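Local coordinates for magnesium-protoporphyrin O-methyltransferase (PDB 4QDJ), which transfers a methyl group from S-adenosylmethionine to magnesium-protoporphyrin IX, giving its 13-monomethyl ester on the route to chlorophyll, at residues 65-70 and 122-127; 74-79 and 130-135; 135-140 and 147-152. All blocks are in the same frame, centred on the assembly; numbering follows the deposited sequence. Where two conformers were deposited one is given.

Interaction 1 (65-70 and 122-127); sequences LVCDAG and AQLGGK. With SAM (S-adenosylmethionine), chain B.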
loop_
_atom_site.group_PDB
_atom_site.type_symbol
_atom_site.label_atom_id
_atom_site.label_comp_id
_atom_site.label_asym_id
_atom_site.label_seq_id
_atom_site.Cartn_x
_atom_site.Cartn_y
_atom_site.Cartn_z
ATOM N N LEU A 65 -16.107 -1.270 -1.090
ATOM C CA LEU A 65 -15.299 -0.271 -1.782
ATOM C C LEU A 65 -13.967 -0.068 -1.075
ATOM O O LEU A 65 -13.919 0.391 0.068
ATOM C CB LEU A 65 -16.044 1.059 -1.911
ATOM C CG LEU A 65 -16.810 1.262 -3.221
ATOM C CD1 LEU A 65 -18.013 0.334 -3.290
ATOM C CD2 LEU A 65 -17.229 2.715 -3.385
ATOM N N VAL A 66 -12.888 -0.414 -1.769
ATOM C CA VAL A 66 -11.549 -0.372 -1.199
ATOM C C VAL A 66 -10.616 0.480 -2.050
ATOM O O VAL A 66 -10.549 0.317 -3.269
ATOM C CB VAL A 66 -10.952 -1.792 -1.086
ATOM C CG1 VAL A 66 -9.536 -1.741 -0.526
ATOM C CG2 VAL A 66 -11.843 -2.678 -0.228
ATOM N N CYS A 67 -9.906 1.393 -1.398
ATOM C CA CYS A 67 -8.858 2.167 -2.048
ATOM C C CYS A 67 -7.503 1.576 -1.683
ATOM O O CYS A 67 -7.180 1.440 -0.504
ATOM C CB CYS A 67 -8.925 3.632 -1.606
ATOM S SG CYS A 67 -7.533 4.660 -2.148
ATOM N N ASP A 68 -6.725 1.208 -2.699
ATOM C CA ASP A 68 -5.367 0.703 -2.511
ATOM C C ASP A 68 -4.397 1.777 -2.992
ATOM O O ASP A 68 -4.099 1.871 -4.184
ATOM C CB ASP A 68 -5.179 -0.599 -3.298
ATOM C CG ASP A 68 -3.853 -1.290 -3.007
ATOM O OD1 ASP A 68 -3.095 -0.826 -2.130
ATOM O OD2 ASP A 68 -3.580 -2.324 -3.660
ATOM N N ALA A 69 -3.924 2.598 -2.056
ATOM C CA ALA A 69 -3.087 3.751 -2.375
ATOM C C ALA A 69 -1.605 3.389 -2.384
ATOM O O ALA A 69 -1.065 2.929 -1.379
ATOM C CB ALA A 69 -3.350 4.873 -1.384
ATOM N N GLY A 70 -0.949 3.614 -3.519
ATOM C CA GLY A 70 0.417 3.161 -3.716
ATOM C C GLY A 70 0.418 1.668 -3.987
ATOM O O GLY A 70 1.165 0.910 -3.369
ATOM N N ALA A 122 -1.810 11.778 -2.483
ATOM C CA ALA A 122 -2.233 13.035 -1.872
ATOM C C ALA A 122 -3.245 13.782 -2.739
ATOM O O ALA A 122 -3.846 14.761 -2.297
ATOM C CB ALA A 122 -1.029 13.917 -1.580
ATOM N N GLN A 123 -3.435 13.318 -3.971
ATOM C CA GLN A 123 -4.361 13.965 -4.895
ATOM C C GLN A 123 -5.647 13.163 -5.090
ATOM O O GLN A 123 -6.529 13.565 -5.850
ATOM C CB GLN A 123 -3.685 14.218 -6.245
ATOM C CG GLN A 123 -2.473 15.133 -6.160
ATOM C CD GLN A 123 -2.821 16.513 -5.638
ATOM O OE1 GLN A 123 -3.839 17.095 -6.017
ATOM N NE2 GLN A 123 -1.979 17.043 -4.759
ATOM N N LEU A 124 -5.753 12.030 -4.401
ATOM C CA LEU A 124 -6.940 11.189 -4.502
ATOM C C LEU A 124 -8.166 11.878 -3.918
ATOM O O LEU A 124 -8.067 12.630 -2.947
ATOM C CB LEU A 124 -6.715 9.855 -3.791
ATOM C CG LEU A 124 -5.678 8.906 -4.393
ATOM C CD1 LEU A 124 -5.484 7.704 -3.487
ATOM C CD2 LEU A 124 -6.096 8.467 -5.787
ATOM N N GLY A 125 -9.322 11.610 -4.514
ATOM C CA GLY A 125 -10.580 12.139 -4.020
ATOM C C GLY A 125 -11.589 11.031 -3.800
ATOM O O GLY A 125 -11.249 9.850 -3.868
ATOM N N GLY A 126 -12.834 11.408 -3.535
ATOM C CA GLY A 126 -13.891 10.436 -3.331
ATOM C C GLY A 126 -13.891 9.837 -1.938
ATOM O O GLY A 126 -13.108 10.238 -1.077
ATOM N N LYS A 127 -14.779 8.871 -1.720
ATOM C CA LYS A 127 -14.926 8.236 -0.415
ATOM C C LYS A 127 -14.984 6.716 -0.543
ATOM O O LYS A 127 -15.598 6.182 -1.468
ATOM C CB LYS A 127 -16.185 8.749 0.289
ATOM C CG LYS A 127 -16.182 10.244 0.586
ATOM C CD LYS A 127 -15.137 10.608 1.629
ATOM C CE LYS A 127 -15.215 12.082 2.001
ATOM N NZ LYS A 127 -14.947 12.968 0.835
HETATM N N SAM B . 1.624 -1.130 -1.707
HETATM C CA SAM B . 2.261 -2.002 -2.691
HETATM C C SAM B . 2.512 -3.385 -2.106
HETATM O O SAM B . 2.654 -3.540 -0.893
HETATM O OXT SAM B . 2.574 -4.375 -2.836
HETATM C CB SAM B . 3.553 -1.402 -3.249
HETATM C CG SAM B . 4.658 -1.076 -2.246
HETATM S SD SAM B . 6.158 -0.457 -3.063
HETATM C CE SAM B . 7.412 -0.732 -1.787
HETATM C "C5'" SAM B . 5.927 1.323 -2.877
HETATM C "C4'" SAM B . 5.016 1.888 -3.957
HETATM O "O4'" SAM B . 4.491 3.117 -3.505
HETATM C "C3'" SAM B . 5.742 2.165 -5.266
HETATM O "O3'" SAM B . 5.053 1.529 -6.317
HETATM C "C2'" SAM B . 5.652 3.668 -5.438
HETATM O "O2'" SAM B . 5.492 4.042 -6.789
HETATM C "C1'" SAM B . 4.433 4.004 -4.597
HETATM N N9 SAM B . 4.408 5.394 -4.124
HETATM C C8 SAM B . 5.428 6.097 -3.542
HETATM N N7 SAM B . 4.975 7.340 -3.261
HETATM C C5 SAM B . 3.685 7.431 -3.653
HETATM C C6 SAM B . 2.759 8.463 -3.602
HETATM N N6 SAM B . 3.097 9.643 -3.087
HETATM N N1 SAM B . 1.489 8.254 -4.094
HETATM C C2 SAM B . 1.140 7.030 -4.628
HETATM N N3 SAM B . 2.067 6.010 -4.680
HETATM C C4 SAM B . 3.316 6.212 -4.196
#

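Interaction 2 (74-79 and 130-135); sequences GSLSIP and TVICLD. With SAM (S-adenosylmethionine), chain B.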
loop_
_atom_site.group_PDB
_atom_site.type_symbol
_atom_site.label_atom_id
_atom_site.label_comp_id
_atom_site.label_asym_id
_atom_site.label_seq_id
_atom_site.Cartn_x
_atom_site.Cartn_y
_atom_site.Cartn_z
ATOM N N GLY A 74 0.083 -4.291 -7.927
ATOM C CA GLY A 74 -1.212 -4.869 -7.611
ATOM C C GLY A 74 -1.190 -6.104 -6.728
ATOM O O GLY A 74 -2.142 -6.887 -6.733
ATOM N N SER A 75 -0.117 -6.272 -5.960
ATOM C CA SER A 75 0.039 -7.441 -5.093
ATOM C C SER A 75 -1.115 -7.610 -4.113
ATOM O O SER A 75 -1.491 -8.733 -3.780
ATOM C CB SER A 75 1.356 -7.365 -4.322
ATOM O OG SER A 75 2.465 -7.359 -5.207
ATOM N N LEU A 76 -1.670 -6.497 -3.644
ATOM C CA LEU A 76 -2.833 -6.545 -2.766
ATOM C C LEU A 76 -4.136 -6.378 -3.544
ATOM O O LEU A 76 -5.128 -7.048 -3.256
ATOM C CB LEU A 76 -2.742 -5.474 -1.677
ATOM C CG LEU A 76 -3.951 -5.398 -0.742
ATOM C CD1 LEU A 76 -4.049 -6.650 0.121
ATOM C CD2 LEU A 76 -3.884 -4.151 0.116
ATOM N N SER A 77 -4.128 -5.480 -4.528
ATOM C CA SER A 77 -5.335 -5.169 -5.296
ATOM C C SER A 77 -5.959 -6.390 -5.955
ATOM O O SER A 77 -7.179 -6.575 -5.926
ATOM C CB SER A 77 -5.034 -4.124 -6.372
ATOM O OG SER A 77 -4.729 -2.871 -5.794
ATOM N N ILE A 78 -5.118 -7.216 -6.563
ATOM C CA ILE A 78 -5.603 -8.382 -7.290
ATOM C C ILE A 78 -6.279 -9.431 -6.386
ATOM O O ILE A 78 -7.418 -9.817 -6.652
ATOM C CB ILE A 78 -4.507 -8.977 -8.207
ATOM C CG1 ILE A 78 -4.145 -7.961 -9.294
ATOM C CG2 ILE A 78 -4.967 -10.291 -8.824
ATOM C CD1 ILE A 78 -2.910 -8.318 -10.095
ATOM N N PRO A 79 -5.609 -9.873 -5.304
ATOM C CA PRO A 79 -6.325 -10.831 -4.448
ATOM C C PRO A 79 -7.585 -10.274 -3.779
ATOM O O PRO A 79 -8.511 -11.043 -3.523
ATOM C CB PRO A 79 -5.280 -11.230 -3.396
ATOM C CG PRO A 79 -4.222 -10.190 -3.469
ATOM C CD PRO A 79 -4.205 -9.716 -4.887
ATOM N N THR A 130 -12.993 1.389 3.015
ATOM C CA THR A 130 -11.673 1.027 3.507
ATOM C C THR A 130 -10.579 1.592 2.608
ATOM O O THR A 130 -10.630 1.452 1.386
ATOM C CB THR A 130 -11.531 -0.508 3.598
ATOM O OG1 THR A 130 -12.410 -1.006 4.614
ATOM C CG2 THR A 130 -10.103 -0.909 3.934
ATOM N N VAL A 131 -9.604 2.248 3.224
ATOM C CA VAL A 131 -8.439 2.749 2.509
ATOM C C VAL A 131 -7.210 2.015 3.030
ATOM O O VAL A 131 -7.038 1.864 4.240
ATOM C CB VAL A 131 -8.275 4.271 2.695
ATOM C CG1 VAL A 131 -7.025 4.770 1.986
ATOM C CG2 VAL A 131 -9.508 4.998 2.178
ATOM N N ILE A 132 -6.373 1.538 2.116
ATOM C CA ILE A 132 -5.201 0.757 2.491
ATOM C C ILE A 132 -3.936 1.338 1.872
ATOM O O ILE A 132 -3.913 1.682 0.692
ATOM C CB ILE A 132 -5.344 -0.719 2.057
ATOM C CG1 ILE A 132 -6.676 -1.297 2.544
ATOM C CG2 ILE A 132 -4.174 -1.549 2.578
ATOM C CD1 ILE A 132 -6.927 -2.716 2.077
ATOM N N CYS A 133 -2.883 1.445 2.675
ATOM C CA CYS A 133 -1.605 1.955 2.200
ATOM C C CYS A 133 -0.478 1.122 2.802
ATOM O O CYS A 133 -0.084 1.337 3.948
ATOM C CB CYS A 133 -1.456 3.427 2.584
ATOM S SG CYS A 133 -0.011 4.249 1.898
ATOM N N LEU A 134 0.025 0.163 2.026
ATOM C CA LEU A 134 1.031 -0.778 2.513
ATOM C C LEU A 134 2.418 -0.493 1.958
ATOM O O LEU A 134 2.593 -0.371 0.746
ATOM C CB LEU A 134 0.651 -2.214 2.150
ATOM C CG LEU A 134 -0.675 -2.774 2.659
ATOM C CD1 LEU A 134 -0.786 -4.250 2.300
ATOM C CD2 LEU A 134 -0.813 -2.566 4.161
ATOM N N ASP A 135 3.396 -0.408 2.856
ATOM C CA ASP A 135 4.806 -0.266 2.489
ATOM C C ASP A 135 5.063 0.908 1.544
ATOM O O ASP A 135 5.874 0.812 0.620
ATOM C CB ASP A 135 5.350 -1.568 1.887
ATOM C CG ASP A 135 5.349 -2.724 2.879
ATOM O OD1 ASP A 135 5.043 -2.505 4.072
ATOM O OD2 ASP A 135 5.667 -3.860 2.464
HETATM N N SAM B . 1.624 -1.130 -1.707
HETATM C CA SAM B . 2.261 -2.002 -2.691
HETATM C C SAM B . 2.512 -3.385 -2.106
HETATM O O SAM B . 2.654 -3.540 -0.893
HETATM O OXT SAM B . 2.574 -4.375 -2.836
HETATM C CB SAM B . 3.553 -1.402 -3.249
HETATM C CG SAM B . 4.658 -1.076 -2.246
HETATM S SD SAM B . 6.158 -0.457 -3.063
HETATM C CE SAM B . 7.412 -0.732 -1.787
HETATM C "C5'" SAM B . 5.927 1.323 -2.877
HETATM C "C4'" SAM B . 5.016 1.888 -3.957
HETATM O "O4'" SAM B . 4.491 3.117 -3.505
HETATM C "C3'" SAM B . 5.742 2.165 -5.266
HETATM O "O3'" SAM B . 5.053 1.529 -6.317
HETATM C "C2'" SAM B . 5.652 3.668 -5.438
HETATM O "O2'" SAM B . 5.492 4.042 -6.789
HETATM C "C1'" SAM B . 4.433 4.004 -4.597
HETATM N N9 SAM B . 4.408 5.394 -4.124
HETATM C C8 SAM B . 5.428 6.097 -3.542
HETATM N N7 SAM B . 4.975 7.340 -3.261
HETATM C C5 SAM B . 3.685 7.431 -3.653
HETATM C C6 SAM B . 2.759 8.463 -3.602
HETATM N N6 SAM B . 3.097 9.643 -3.087
HETATM N N1 SAM B . 1.489 8.254 -4.094
HETATM C C2 SAM B . 1.140 7.030 -4.628
HETATM N N3 SAM B . 2.067 6.010 -4.680
HETATM C C4 SAM B . 3.316 6.212 -4.196
#

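Interaction 3 (135-140 and 147-152); sequences DVLIHY and AMISHL. With SAM (S-adenosylmethionine), chain B.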
loop_
_atom_site.group_PDB
_atom_site.type_symbol
_atom_site.label_atom_id
_atom_site.label_comp_id
_atom_site.label_asym_id
_atom_site.label_seq_id
_atom_site.Cartn_x
_atom_site.Cartn_y
_atom_site.Cartn_z
ATOM N N ASP A 135 3.396 -0.408 2.856
ATOM C CA ASP A 135 4.806 -0.266 2.489
ATOM C C ASP A 135 5.063 0.908 1.544
ATOM O O ASP A 135 5.874 0.812 0.620
ATOM C CB ASP A 135 5.350 -1.568 1.887
ATOM C CG ASP A 135 5.349 -2.724 2.879
ATOM O OD1 ASP A 135 5.043 -2.505 4.072
ATOM O OD2 ASP A 135 5.667 -3.860 2.464
ATOM N N VAL A 136 4.364 2.012 1.781
ATOM C CA VAL A 136 4.539 3.221 0.988
ATOM C C VAL A 136 5.153 4.324 1.848
ATOM O O VAL A 136 6.042 5.053 1.404
ATOM C CB VAL A 136 3.194 3.707 0.409
ATOM C CG1 VAL A 136 3.358 5.048 -0.288
ATOM C CG2 VAL A 136 2.617 2.669 -0.543
ATOM N N LEU A 137 4.689 4.419 3.092
ATOM C CA LEU A 137 5.128 5.468 4.011
ATOM C C LEU A 137 6.622 5.401 4.316
ATOM O O LEU A 137 7.216 6.384 4.750
ATOM C CB LEU A 137 4.323 5.407 5.313
ATOM C CG LEU A 137 2.820 5.656 5.176
ATOM C CD1 LEU A 137 2.121 5.490 6.518
ATOM C CD2 LEU A 137 2.555 7.036 4.592
ATOM N N ILE A 138 7.223 4.239 4.074
ATOM C CA ILE A 138 8.653 4.041 4.283
ATOM C C ILE A 138 9.503 4.986 3.419
ATOM O O ILE A 138 10.672 5.234 3.717
ATOM C CB ILE A 138 9.051 2.567 4.011
ATOM C CG1 ILE A 138 10.484 2.286 4.474
ATOM C CG2 ILE A 138 8.847 2.215 2.540
ATOM C CD1 ILE A 138 10.904 0.837 4.333
ATOM N N HIS A 139 8.906 5.529 2.363
ATOM C CA HIS A 139 9.634 6.394 1.436
ATOM C C HIS A 139 9.618 7.868 1.832
ATOM O O HIS A 139 10.170 8.709 1.121
ATOM C CB HIS A 139 9.076 6.244 0.019
ATOM C CG HIS A 139 9.184 4.855 -0.524
ATOM N ND1 HIS A 139 10.391 4.283 -0.864
ATOM C CD2 HIS A 139 8.238 3.923 -0.786
ATOM C CE1 HIS A 139 10.183 3.057 -1.312
ATOM N NE2 HIS A 139 8.885 2.815 -1.276
ATOM N N TYR A 140 8.995 8.180 2.964
ATOM C CA TYR A 140 8.824 9.572 3.372
ATOM C C TYR A 140 9.137 9.795 4.848
ATOM O O TYR A 140 8.898 8.917 5.674
ATOM C CB TYR A 140 7.399 10.034 3.058
ATOM C CG TYR A 140 7.051 9.914 1.595
ATOM C CD1 TYR A 140 7.397 10.915 0.696
ATOM C CD2 TYR A 140 6.394 8.791 1.105
ATOM C CE1 TYR A 140 7.090 10.807 -0.644
ATOM C CE2 TYR A 140 6.083 8.674 -0.237
ATOM C CZ TYR A 140 6.434 9.686 -1.107
ATOM O OH TYR A 140 6.128 9.578 -2.444
ATOM N N ALA A 147 1.084 14.087 6.832
ATOM C CA ALA A 147 0.194 14.744 5.882
ATOM C C ALA A 147 -0.474 13.715 4.972
ATOM O O ALA A 147 -1.649 13.843 4.633
ATOM C CB ALA A 147 0.959 15.772 5.059
ATOM N N MET A 148 0.284 12.695 4.586
ATOM C CA MET A 148 -0.241 11.628 3.742
ATOM C C MET A 148 -1.326 10.832 4.461
ATOM O O MET A 148 -2.381 10.553 3.892
ATOM C CB MET A 148 0.886 10.702 3.286
ATOM C CG MET A 148 1.835 11.347 2.289
ATOM S SD MET A 148 3.310 10.366 1.960
ATOM C CE MET A 148 2.598 8.854 1.324
ATOM N N ILE A 149 -1.061 10.470 5.713
ATOM C CA ILE A 149 -2.033 9.735 6.513
ATOM C C ILE A 149 -3.311 10.545 6.710
ATOM O O ILE A 149 -4.415 10.012 6.609
ATOM C CB ILE A 149 -1.446 9.329 7.880
ATOM C CG1 ILE A 149 -0.337 8.293 7.688
ATOM C CG2 ILE A 149 -2.533 8.774 8.787
ATOM C CD1 ILE A 149 0.451 8.000 8.943
ATOM N N SER A 150 -3.159 11.838 6.979
ATOM C CA SER A 150 -4.312 12.710 7.168
ATOM C C SER A 150 -5.166 12.780 5.905
ATOM O O SER A 150 -6.394 12.786 5.977
ATOM C CB SER A 150 -3.868 14.108 7.601
ATOM O OG SER A 150 -3.245 14.065 8.874
ATOM N N HIS A 151 -4.519 12.819 4.746
ATOM C CA HIS A 151 -5.273 12.850 3.500
ATOM C C HIS A 151 -5.997 11.530 3.257
ATOM O O HIS A 151 -7.166 11.517 2.875
ATOM C CB HIS A 151 -4.388 13.176 2.301
ATOM C CG HIS A 151 -5.152 13.302 1.023
ATOM N ND1 HIS A 151 -5.901 14.418 0.715
ATOM C CD2 HIS A 151 -5.318 12.443 -0.009
ATOM C CE1 HIS A 151 -6.477 14.248 -0.462
ATOM N NE2 HIS A 151 -6.142 13.055 -0.921
ATOM N N LEU A 152 -5.295 10.423 3.475
ATOM C CA LEU A 152 -5.895 9.104 3.315
ATOM C C LEU A 152 -7.078 8.929 4.260
ATOM O O LEU A 152 -8.103 8.352 3.888
ATOM C CB LEU A 152 -4.856 8.007 3.551
ATOM C CG LEU A 152 -3.743 7.910 2.505
ATOM C CD1 LEU A 152 -2.729 6.856 2.909
ATOM C CD2 LEU A 152 -4.322 7.598 1.131
HETATM N N SAM B . 1.624 -1.130 -1.707
HETATM C CA SAM B . 2.261 -2.002 -2.691
HETATM C C SAM B . 2.512 -3.385 -2.106
HETATM O O SAM B . 2.654 -3.540 -0.893
HETATM O OXT SAM B . 2.574 -4.375 -2.836
HETATM C CB SAM B . 3.553 -1.402 -3.249
HETATM C CG SAM B . 4.658 -1.076 -2.246
HETATM S SD SAM B . 6.158 -0.457 -3.063
HETATM C CE SAM B . 7.412 -0.732 -1.787
HETATM C "C5'" SAM B . 5.927 1.323 -2.877
HETATM C "C4'" SAM B . 5.016 1.888 -3.957
HETATM O "O4'" SAM B . 4.491 3.117 -3.505
HETATM C "C3'" SAM B . 5.742 2.165 -5.266
HETATM O "O3'" SAM B . 5.053 1.529 -6.317
HETATM C "C2'" SAM B . 5.652 3.668 -5.438
HETATM O "O2'" SAM B . 5.492 4.042 -6.789
HETATM C "C1'" SAM B . 4.433 4.004 -4.597
HETATM N N9 SAM B . 4.408 5.394 -4.124
HETATM C C8 SAM B . 5.428 6.097 -3.542
HETATM N N7 SAM B . 4.975 7.340 -3.261
HETATM C C5 SAM B . 3.685 7.431 -3.653
HETATM C C6 SAM B . 2.759 8.463 -3.602
HETATM N N6 SAM B . 3.097 9.643 -3.087
HETATM N N1 SAM B . 1.489 8.254 -4.094
HETATM C C2 SAM B . 1.140 7.030 -4.628
HETATM N N3 SAM B . 2.067 6.010 -4.680
HETATM C C4 SAM B . 3.316 6.212 -4.196
#

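Interaction 1 (65-70 and 122-127)
Leu124 reaches from the loop 122-127 with a single methyl, CD1, and sets it against two neighbours of strand 65-69 that point to the same side of the sheet. CD1 lies 3.9 Å from SG of Cys67 and 4.1 Å from CB of Ala69, so this one methyl touches two alternate residues of the strand while Asp68, between them, turns to the other side. The sulfur is brought out to meet it by a first torsion that sets SG anti to the backbone N (chi1 171°). Small residues suit these positions: the thiol and the single methyl leave space between strand and loop for a branched leucine. At the far end the touch is slight, Leu65 CD2 coming 4.3 Å from the carbonyl O of Lys127, an exposed residue whose CB points away from the strand. The loop thus runs back roughly antiparallel to the strand without pairing with it; Gly126 has a positive phi (80°), a backbone state that glycine adopts easily.

In the next shell, the carbonyl O of Leu124 accepts a hydrogen bond from His151 NE2 of helix 142-155, which probably helps hold the leucine in place. Asp68 is fixed on the opposite side through OD2, bonded to Ser77 OG. Just beyond the strand, Gly70 takes up a conformation with phi 76°, and its carbonyl O receives the amino N of SAM at 2.7 Å, the use made of the glycine-rich turn after the first strand in class I methyltransferases. Strand 65-69 lies between strands 86-91 and 130-133 in the parallel part of the sheet, and Leu124 also touches Ser90 of strand 86-91 and Leu155 of helix 142-155.

Interaction 2 (74-79 and 130-135)
Leu76 drives one methyl, CD2, between Ile132 and Leu134, joining the segment that leads into helix 77-82 to strand 130-133 on one face of the Rossmann-like sheet of a class I methyltransferase. The tight part of the contact is this small apolar cluster. CD2 of Leu76 lies 3.6 Å from CG2 of Ile132 and 3.8 Å from CD1 of Leu134, and its side chain crosses each of theirs at about a right angle. With CG anti to the backbone N (chi1 177°), Leu76 extends toward the strand, where the two partners alternate with Cys133, whose side chain faces the other way. The beta-branched Ile132 is well suited to a buried strand and offers its CG2 methyl close to the backbone, whereas Leu76, longer and branched at CG, reaches across from its own segment to touch both Ile132 and Leu134. Val52 and Leu55 of helix 35-58 continue this core beside Leu76 and Ile132, respectively.

Toward the cofactor the packing gives way to a polar, looser side. Ser75, partly exposed, does not reach the strand; its CB comes 3.6 Å from the carboxylate OXT of SAM. Behind it, Ile78 N bonds to Gly74 O. The carboxylate of Asp135 is held elsewhere: OD1 is hydrogen-bonded to Ser163 OG and Ser222 OG, and OD2 to Tyr220 OH, so that the buried acid is well satisfied. Past the end of the strand, the backbone carbonyl O of Leu134 accepts a hydrogen bond from the amino N of SAM at 2.7 Å.

Interaction 3 (135-140 and 147-152)
Met148 and Tyr140 form a Met-aromatic contact at the crossover of the Rossmann-like fold, where the chain leaving strand 130-133 passes through a short 3-10 turn into helix 142-155. The thioether is the projecting bump. Its SD sits over one face of the Tyr140 ring, 3.9 Å from the centroid and 24° off the normal, displaced toward the CD2 side, where SD and CD2 are 3.6 Å apart. The methionine chain runs extended from the helix and then bends at its last torsion (chi3 60°), which tucks CE into the hollow formed by Val136, Leu137 and the tyrosine ring. There CE lies 3.7 Å from CD2 of Leu137 and 4.2 Å from CG1 of Val136. An unbranched, flexible side chain with a polarisable sulfur suits a hollow bounded partly by an aromatic face and partly by methyl groups.

Leu137 is the answering bump. It slides past Met148 in the opposite direction, and its side chain crosses that of Ile149 at about a right angle, with CD1 of Leu137 3.9 Å from CD1 of Ile149. Ile149 in turn packs on Ile198, Ile201 and Leu202 of helix 195-204, so the leucine sits at the near end of a longer apolar layer.

The same segment 135-140 also lines the cofactor. Val136 rests CG2 3.5 Å from the ribose O4' of SAM, and the His139 ring approaches the methyl-bearing end of SAM by its edge, in plane with CE. Sulfur over its face and adenine at its edge probably help fix how the Tyr140 ring is turned, and its hydroxyl OH donates a hydrogen bond of 2.6 Å to adenine N7.

Followed from the N terminus, strand 65-69 opens interaction 1, and segment 74-79, leading into the next helix, opens interaction 2 soon after. The loop 122-127 closes the first and strand 130-133 the second, so the two long loops cross. Interaction 3 comes in series after both; it starts at Asp135, which it shares with interaction 2, and closes a short loop on helix 142-155. Strands 65-69 and 130-133 are neighbours in the sheet and join interactions 1 and 2, which lie on its two faces. His151 ties helix 142-155 to loop 122-127, and all three contacts border SAM.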